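Local coordinates for putative calcium binding protein (Streptomyces coelicolor, PDB 3AKB) that binds calcium ions through EF-hand loops and probably takes part in calcium-mediated regulation in the bacterium, at residues 115-120 and 147-152; 92-97 and 153-158. The protein carries 2 engineered substitutions. All coordinates share one frame; numbering follows the deposited sequence.

Contact 1 of 2, residues 115-120 and 147-152. With CA (calcium ion), chain I.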
ATOM      1  N   VAL A 115       2.122 -16.239   3.764  1.00 10.01           N
ATOM      2  CA  VAL A 115       3.215 -15.290   3.928  1.00  9.43           C
ATOM      3  C   VAL A 115       3.505 -15.167   5.432  1.00  9.00           C
ATOM      4  O   VAL A 115       2.581 -15.013   6.233  1.00  9.93           O
ATOM      5  CB  VAL A 115       2.832 -13.904   3.356  1.00  8.91           C
ATOM      6  CG1 VAL A 115       3.898 -12.870   3.654  1.00 10.89           C
ATOM      7  CG2 VAL A 115       2.596 -14.021   1.874  1.00 10.58           C
ATOM      8  N   THR A 116       4.776 -15.243   5.795  1.00  9.45           N
ATOM      9  CA  THR A 116       5.148 -15.093   7.209  1.00  9.49           C
ATOM     10  C   THR A 116       5.074 -13.641   7.693  1.00 10.07           C
ATOM     11  O   THR A 116       5.164 -12.692   6.913  1.00 10.27           O
ATOM     12  CB  THR A 116       6.569 -15.618   7.478  1.00  9.13           C
ATOM     13  OG1 THR A 116       7.507 -14.792   6.786  1.00 11.42           O
ATOM     14  CG2 THR A 116       6.736 -17.066   6.989  1.00 10.26           C
ATOM     15  N   VAL A 117       4.966 -13.477   9.010  1.00 10.30           N
ATOM     16  CA  VAL A 117       5.140 -12.159   9.625  1.00 10.55           C
ATOM     17  C   VAL A 117       6.502 -11.509   9.230  1.00 10.90           C
ATOM     18  O   VAL A 117       6.567 -10.307   8.904  1.00 10.50           O
ATOM     19  CB  VAL A 117       4.993 -12.278  11.172  1.00 11.33           C
ATOM     20  CG1 VAL A 117       5.453 -10.988  11.867  1.00 10.45           C
ATOM     21  CG2 VAL A 117       3.550 -12.554  11.533  1.00 11.86           C
ATOM     22  N   ALA A 118       7.578 -12.280   9.252  1.00 10.72           N
ATOM     23  CA  ALA A 118       8.909 -11.744   8.919  1.00  9.94           C
ATOM     24  C   ALA A 118       8.941 -11.192   7.482  1.00  9.73           C
ATOM     25  O   ALA A 118       9.528 -10.157   7.201  1.00  9.77           O
ATOM     26  CB  ALA A 118       9.986 -12.812   9.119  1.00 11.28           C
ATOM     27  N   ASP A 119       8.289 -11.905   6.561  1.00  8.90           N
ATOM     28  CA  ASP A 119       8.279 -11.455   5.166  1.00  8.96           C
ATOM     29  C   ASP A 119       7.309 -10.291   4.938  1.00  8.55           C
ATOM     30  O   ASP A 119       7.527  -9.456   4.064  1.00  7.58           O
ATOM     31  CB  ASP A 119       8.018 -12.645   4.236  1.00  8.91           C
ATOM     32  CG  ASP A 119       9.231 -13.582   4.158  1.00  9.37           C
ATOM     33  OD1 ASP A 119      10.371 -13.088   4.395  1.00 11.11           O
ATOM     34  OD2 ASP A 119       9.089 -14.805   3.878  1.00 10.12           O
ATOM     35  N   THR A 120       6.247 -10.235   5.746  1.00  8.55           N
ATOM     36  CA  THR A 120       5.391  -9.066   5.777  1.00  8.83           C
ATOM     37  C   THR A 120       6.186  -7.820   6.190  1.00  8.94           C
ATOM     38  O   THR A 120       6.026  -6.755   5.577  1.00  9.90           O
ATOM     39  CB  THR A 120       4.207  -9.299   6.705  1.00  9.51           C
ATOM     40  OG1 THR A 120       3.469 -10.409   6.184  1.00  9.79           O
ATOM     41  CG2 THR A 120       3.287  -8.057   6.753  1.00  9.41           C
ATOM     42  N   GLY A 147       1.076 -16.856  12.802  1.00 13.16           N
ATOM     43  CA  GLY A 147       2.413 -16.560  12.253  1.00 13.81           C
ATOM     44  C   GLY A 147       2.378 -16.229  10.773  1.00 13.56           C
ATOM     45  O   GLY A 147       3.413 -15.949  10.162  1.00 14.38           O
ATOM     46  N   LYS A 148       1.180 -16.265  10.204  1.00 13.59           N
ATOM     47  CA  LYS A 148       0.996 -16.007   8.789  1.00 13.67           C
ATOM     48  C   LYS A 148       0.114 -14.784   8.622  1.00 12.61           C
ATOM     49  O   LYS A 148      -0.793 -14.568   9.415  1.00 13.11           O
ATOM     50  CB  LYS A 148       0.352 -17.211   8.111  1.00 14.98           C
ATOM     51  CG  LYS A 148       1.274 -18.436   8.052  1.00 18.71           C
ATOM     52  CD  LYS A 148       0.827 -19.573   8.937  1.00 25.15           C
ATOM     53  CE  LYS A 148       1.673 -20.824   8.660  1.00 27.39           C
ATOM     54  NZ  LYS A 148       1.513 -21.873   9.710  1.00 31.76           N
ATOM     55  N   VAL A 149       0.372 -13.994   7.586  1.00 11.52           N
ATOM     56  CA  VAL A 149      -0.410 -12.798   7.354  1.00 12.01           C
ATOM     57  C   VAL A 149      -1.115 -12.972   6.018  1.00 11.64           C
ATOM     58  O   VAL A 149      -0.465 -13.154   4.993  1.00 13.05           O
ATOM     59  CB  VAL A 149       0.517 -11.548   7.333  1.00 12.05           C
ATOM     60  CG1 VAL A 149      -0.249 -10.304   6.910  1.00 13.25           C
ATOM     61  CG2 VAL A 149       1.169 -11.354   8.693  1.00 13.58           C
ATOM     62  N   GLY A 150      -2.449 -12.962   6.031  1.00 10.88           N
ATOM     63  CA  GLY A 150      -3.180 -13.258   4.790  1.00 10.49           C
ATOM     64  C   GLY A 150      -4.016 -12.111   4.270  1.00 10.10           C
ATOM     65  O   GLY A 150      -4.091 -11.034   4.877  1.00  8.91           O
ATOM     66  N   GLU A 151      -4.672 -12.355   3.152  1.00  9.94           N
ATOM     67  CA  GLU A 151      -5.446 -11.301   2.505  1.00 11.25           C
ATOM     68  C   GLU A 151      -6.582 -10.803   3.393  1.00 10.84           C
ATOM     69  O   GLU A 151      -6.893  -9.608   3.382  1.00 11.79           O
ATOM     70  CB  GLU A 151      -6.000 -11.807   1.170  1.00 10.67           C
ATOM     71  CG  GLU A 151      -6.672 -10.717   0.282  1.00 11.08           C
ATOM     72  CD  GLU A 151      -6.799 -11.160  -1.161  1.00 12.22           C
ATOM     73  OE1 GLU A 151      -5.992 -11.988  -1.595  1.00 13.57           O
ATOM     74  OE2 GLU A 151      -7.712 -10.693  -1.853  1.00 14.71           O
ATOM     75  N   THR A 152      -7.207 -11.706   4.160  1.00 11.51           N
ATOM     76  CA  THR A 152      -8.333 -11.311   5.023  1.00 12.36           C
ATOM     77  C   THR A 152      -7.860 -10.470   6.205  1.00 12.25           C
ATOM     78  O   THR A 152      -8.668  -9.806   6.878  1.00 13.20           O
ATOM     79  CB  THR A 152      -9.170 -12.523   5.493  1.00 12.89           C
ATOM     80  OG1 THR A 152      -8.334 -13.404   6.240  1.00 15.97           O
ATOM     81  CG2 THR A 152      -9.752 -13.263   4.299  1.00 14.33           C
TER
HETATM   82 CA    CA I 175      -2.685 -14.712  10.607  1.00 12.22          CA
HETATM   83  O   HOH W   1      -0.692 -15.777   4.468  1.00 18.14           O
HETATM   84  O   HOH W   2      -3.871 -16.006   9.183  1.00 14.79           O

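Contact 2 of 2, residues 92-97 and 153-158. Engineered in segment 92-97: Met95 (natural residue Ile). With CA (calcium ion), chain I.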
ATOM      1  N   PHE A  92     -12.448   1.870  -1.280  1.00 14.98           N
ATOM      2  CA  PHE A  92     -11.068   2.164  -1.653  1.00 13.93           C
ATOM      3  C   PHE A  92     -10.182   0.927  -1.490  1.00 13.72           C
ATOM      4  O   PHE A  92      -9.400   0.602  -2.380  1.00 12.64           O
ATOM      5  CB  PHE A  92     -10.493   3.334  -0.867  1.00 13.61           C
ATOM      6  CG  PHE A  92      -9.075   3.683  -1.272  1.00 14.09           C
ATOM      7  CD1 PHE A  92      -8.797   4.164  -2.544  1.00 15.60           C
ATOM      8  CD2 PHE A  92      -8.037   3.538  -0.377  1.00 13.61           C
ATOM      9  CE1 PHE A  92      -7.486   4.500  -2.910  1.00 13.89           C
ATOM     10  CE2 PHE A  92      -6.709   3.881  -0.741  1.00 13.33           C
ATOM     11  CZ  PHE A  92      -6.445   4.345  -2.019  1.00 14.41           C
ATOM     12  N   ALA A  93     -10.332   0.224  -0.362  1.00 13.21           N
ATOM     13  CA  ALA A  93      -9.572  -1.012  -0.124  1.00 13.19           C
ATOM     14  C   ALA A  93      -9.816  -2.054  -1.205  1.00 13.16           C
ATOM     15  O   ALA A  93      -8.884  -2.782  -1.573  1.00 13.28           O
ATOM     16  CB  ALA A  93      -9.887  -1.582   1.244  1.00 12.68           C
ATOM     17  N   GLU A  94     -11.047  -2.136  -1.722  1.00 13.13           N
ATOM     18  CA  GLU A  94     -11.306  -2.993  -2.864  1.00 13.10           C
ATOM     19  C   GLU A  94     -10.529  -2.597  -4.115  1.00 12.88           C
ATOM     20  O   GLU A  94     -10.129  -3.477  -4.886  1.00 12.87           O
ATOM     21  CB  GLU A  94     -12.806  -3.123  -3.177  1.00 13.73           C
ATOM     22  CG  GLU A  94     -13.597  -3.892  -2.129  1.00 14.51           C
ATOM     23  CD  GLU A  94     -13.052  -5.302  -1.845  1.00 15.28           C
ATOM     24  OE1 GLU A  94     -12.681  -6.012  -2.807  1.00 15.42           O
ATOM     25  OE2 GLU A  94     -12.977  -5.678  -0.651  1.00 19.19           O
ATOM     26  N   MET A  95     -10.318  -1.298  -4.334  1.00 12.27           N
ATOM     27  CA  MET A  95      -9.504  -0.850  -5.487  1.00 12.31           C
ATOM     28  C   MET A  95      -8.044  -1.278  -5.307  1.00 11.41           C
ATOM     29  O   MET A  95      -7.323  -1.475  -6.293  1.00 11.57           O
ATOM     30  CB  MET A  95      -9.617   0.668  -5.691  1.00 13.80           C
ATOM     31  CG  MET A  95     -11.035   1.120  -6.021  1.00 15.97           C
ATOM     32  SD  MET A  95     -11.455   0.921  -7.769  1.00 15.80           S
ATOM     33  CE  MET A  95     -10.620   2.251  -8.635  1.00 17.67           C
ATOM     34  N   ALA A  96      -7.642  -1.460  -4.048  1.00 10.48           N
ATOM     35  CA  ALA A  96      -6.284  -1.956  -3.710  1.00  9.66           C
ATOM     36  C   ALA A  96      -6.131  -3.468  -3.694  1.00 10.12           C
ATOM     37  O   ALA A  96      -4.992  -3.975  -3.592  1.00  9.55           O
ATOM     38  CB  ALA A  96      -5.828  -1.417  -2.366  1.00 10.60           C
ATOM     39  N   ARG A  97      -7.241  -4.197  -3.733  1.00  9.82           N
ATOM     40  CA  ARG A  97      -7.166  -5.632  -3.563  1.00 10.42           C
ATOM     41  C   ARG A  97      -6.259  -6.307  -4.621  1.00 10.03           C
ATOM     42  O   ARG A  97      -5.486  -7.176  -4.268  1.00 10.54           O
ATOM     43  CB  ARG A  97      -8.566  -6.275  -3.575  1.00  9.66           C
ATOM     44  CG  ARG A  97      -8.526  -7.707  -3.102  1.00 11.94           C
ATOM     45  CD  ARG A  97      -9.897  -8.377  -3.133  1.00 10.08           C
ATOM     46  NE  ARG A  97     -10.717  -7.925  -2.010  1.00 11.52           N
ATOM     47  CZ  ARG A  97     -10.728  -8.471  -0.805  1.00 11.46           C
ATOM     48  NH1 ARG A  97      -9.938  -9.484  -0.507  1.00 13.59           N
ATOM     49  NH2 ARG A  97     -11.541  -7.985   0.116  1.00 14.07           N
ATOM     50  N   GLU A 153      -6.553 -10.482   6.456  1.00 11.76           N
ATOM     51  CA  GLU A 153      -5.955  -9.606   7.474  1.00 12.13           C
ATOM     52  C   GLU A 153      -5.530  -8.272   6.864  1.00 12.92           C
ATOM     53  O   GLU A 153      -5.851  -7.211   7.412  1.00 14.67           O
ATOM     54  CB  GLU A 153      -4.797 -10.312   8.207  1.00 11.24           C
ATOM     55  CG  GLU A 153      -5.314 -11.458   9.135  1.00 10.99           C
ATOM     56  CD  GLU A 153      -4.257 -12.425   9.643  1.00 12.90           C
ATOM     57  OE1 GLU A 153      -3.261 -12.663   8.939  1.00 13.31           O
ATOM     58  OE2 GLU A 153      -4.414 -13.001  10.761  1.00 13.50           O
ATOM     59  N   ILE A 154      -4.846  -8.302   5.717  1.00 12.13           N
ATOM     60  CA  ILE A 154      -4.317  -7.054   5.167  1.00 12.86           C
ATOM     61  C   ILE A 154      -5.341  -6.136   4.504  1.00 11.90           C
ATOM     62  O   ILE A 154      -5.178  -4.920   4.555  1.00 11.78           O
ATOM     63  CB  ILE A 154      -3.068  -7.258   4.271  1.00 12.79           C
ATOM     64  CG1 ILE A 154      -3.384  -7.961   2.945  1.00 12.67           C
ATOM     65  CG2 ILE A 154      -1.989  -8.028   5.013  1.00 14.46           C
ATOM     66  CD1 ILE A 154      -2.180  -7.965   1.990  1.00 14.09           C
ATOM     67  N   VAL A 155      -6.376  -6.682   3.873  1.00 11.59           N
ATOM     68  CA  VAL A 155      -7.291  -5.782   3.185  1.00 12.04           C
ATOM     69  C   VAL A 155      -8.058  -4.872   4.159  1.00 12.51           C
ATOM     70  O   VAL A 155      -8.048  -3.658   3.983  1.00 11.83           O
ATOM     71  CB  VAL A 155      -8.188  -6.498   2.134  1.00 12.06           C
ATOM     72  CG1 VAL A 155      -9.146  -5.517   1.465  1.00 13.25           C
ATOM     73  CG2 VAL A 155      -7.303  -7.155   1.073  1.00 12.14           C
ATOM     74  N   PRO A 156      -8.676  -5.439   5.227  1.00 13.08           N
ATOM     75  CA  PRO A 156      -9.299  -4.521   6.202  1.00 13.57           C
ATOM     76  C   PRO A 156      -8.296  -3.634   6.963  1.00 13.04           C
ATOM     77  O   PRO A 156      -8.622  -2.500   7.317  1.00 13.90           O
ATOM     78  CB  PRO A 156     -10.022  -5.465   7.171  1.00 14.29           C
ATOM     79  CG  PRO A 156      -9.380  -6.754   7.009  1.00 15.26           C
ATOM     80  CD  PRO A 156      -8.913  -6.850   5.582  1.00 13.56           C
ATOM     81  N   ALA A 157      -7.072  -4.117   7.197  1.00 12.24           N
ATOM     82  CA  ALA A 157      -6.048  -3.242   7.827  1.00 13.06           C
ATOM     83  C   ALA A 157      -5.712  -2.049   6.922  1.00 13.51           C
ATOM     84  O   ALA A 157      -5.508  -0.931   7.395  1.00 13.76           O
ATOM     85  CB  ALA A 157      -4.796  -4.014   8.146  1.00 13.46           C
ATOM     86  N   PHE A 158      -5.659  -2.298   5.618  1.00 12.38           N
ATOM     87  CA  PHE A 158      -5.386  -1.251   4.652  1.00 12.03           C
ATOM     88  C   PHE A 158      -6.545  -0.239   4.694  1.00 12.52           C
ATOM     89  O   PHE A 158      -6.302   0.967   4.786  1.00 12.12           O
ATOM     90  CB  PHE A 158      -5.209  -1.891   3.269  1.00 11.67           C
ATOM     91  CG  PHE A 158      -4.972  -0.906   2.150  1.00 12.19           C
ATOM     92  CD1 PHE A 158      -3.684  -0.695   1.667  1.00 12.42           C
ATOM     93  CD2 PHE A 158      -6.046  -0.232   1.546  1.00 13.02           C
ATOM     94  CE1 PHE A 158      -3.456   0.222   0.640  1.00 11.49           C
ATOM     95  CE2 PHE A 158      -5.829   0.672   0.504  1.00 14.13           C
ATOM     96  CZ  PHE A 158      -4.536   0.887   0.048  1.00 10.89           C
TER
HETATM   97 CA    CA I 175      -2.685 -14.712  10.607  1.00 12.22          CA
HETATM   98  O   HOH W   2      -3.871 -16.006   9.183  1.00 14.79           O

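Contact 1 of 2, residues 115-120 and 147-152
Val149 lies against Val117 and Thr120. CB of Val149 meets OG1 of Thr120 at 3.4 Å. CG1 of Val149, anti to the backbone N (chi1 173°), lies 3.8 Å from Thr120 OG1 and a little farther from Thr120 CG2. CG2 of Val149 touches OG1 of Thr120 as well and reaches CG2 of Val117 at 3.9 Å, the two valines crossing at about a right angle. The backbones carry the polar part: Val149 N donates to Val115 O (2.8 Å, 162° at the hydrogen), while water 1 accepts from Val115 N and donates to Val149 O, bridging the same two residues. Val117 N donates to Gly147 O at 3.1 Å from above that carbonyl's plane. The two direct bonds form a single bridge pairing Thr116 with Lys148, the short beta link that joins the loops of paired EF-hands. Lys148 O binds the calcium ion at 2.2 Å, in a site completed by Asp142, Asp144, Asp146, Glu153 and water 2. Thr120 OG1 donates to Thr116 O, which also accepts from Thr120 N. An alanine at Thr120 would lack OG1 and CG2, and would probably leave Thr116 O with the backbone bond alone and a gap against Val149.

Contact 2 of 2, residues 92-97 and 153-158
Helices 92-97 and 153-158 run roughly antiparallel, their segment axes at 138° and 9.2 Å apart at closest approach, with Ala93 and Val155 the nearest pair of CA atoms. Phe158 carries one half of the contact. Its chi1 of 178° sets CG anti to the backbone N, on a residue whose CB points to the other helix; CB of Ala96 lies over one face of the ring, offset toward the rim by CE2 and CZ, in a CH-pi contact. The ring of Phe92 is slid to one side: its plane is within 27° of that of Phe158, yet the centroids are 5.7 Å apart and overlap is slight, the touch being Phe92 CE2 to Phe158 CE2 at 3.6 Å. CD2 of Phe158 also rests near CA and CB of Ala93.

Val155 carries the other half. Its CG1 packs on Ala93 CB at 4.0 Å and lies over one face of the Arg97 guanidinium, 3.7 Å from NH2. A salt bridge within the helix holds that guanidinium side-on by two hydrogen bonds, Arg97 NE to Glu94 OE1 and NH2 to OE2 (2.8 Å), which should limit its rotation. Glu153, last ligand of the EF-hand loop, grips calcium with both carboxylate oxygens. The contact thus packs that loop's exiting helix against helix 89-107, whose Leu100 touches Val155 and Phe158, while Leu56 of helix 44-64 covers Phe92 and Ala96.

How the contacts relate
Helix 151-161 serves both contacts: the loop before it and its first two residues belong to contact 1, the turns that follow to contact 2. Both are partly buried, but contact 1 is the more peripheral, about 15 Å from the chain centre to its own centre against about 9 Å for contact 2. Contact 1 pairs two loop backbones by hydrogen bonds and adds a small valine cluster, whereas contact 2 joins its helices by side chains alone. One calcium ion ties them together: Lys148 O from contact 1 and the carboxylate of Glu153 from contact 2 bind it, with water 2 common to both. The salt bridge between Glu151 OE2 and Arg97 NH1, 2.9 Å, is a second direct link.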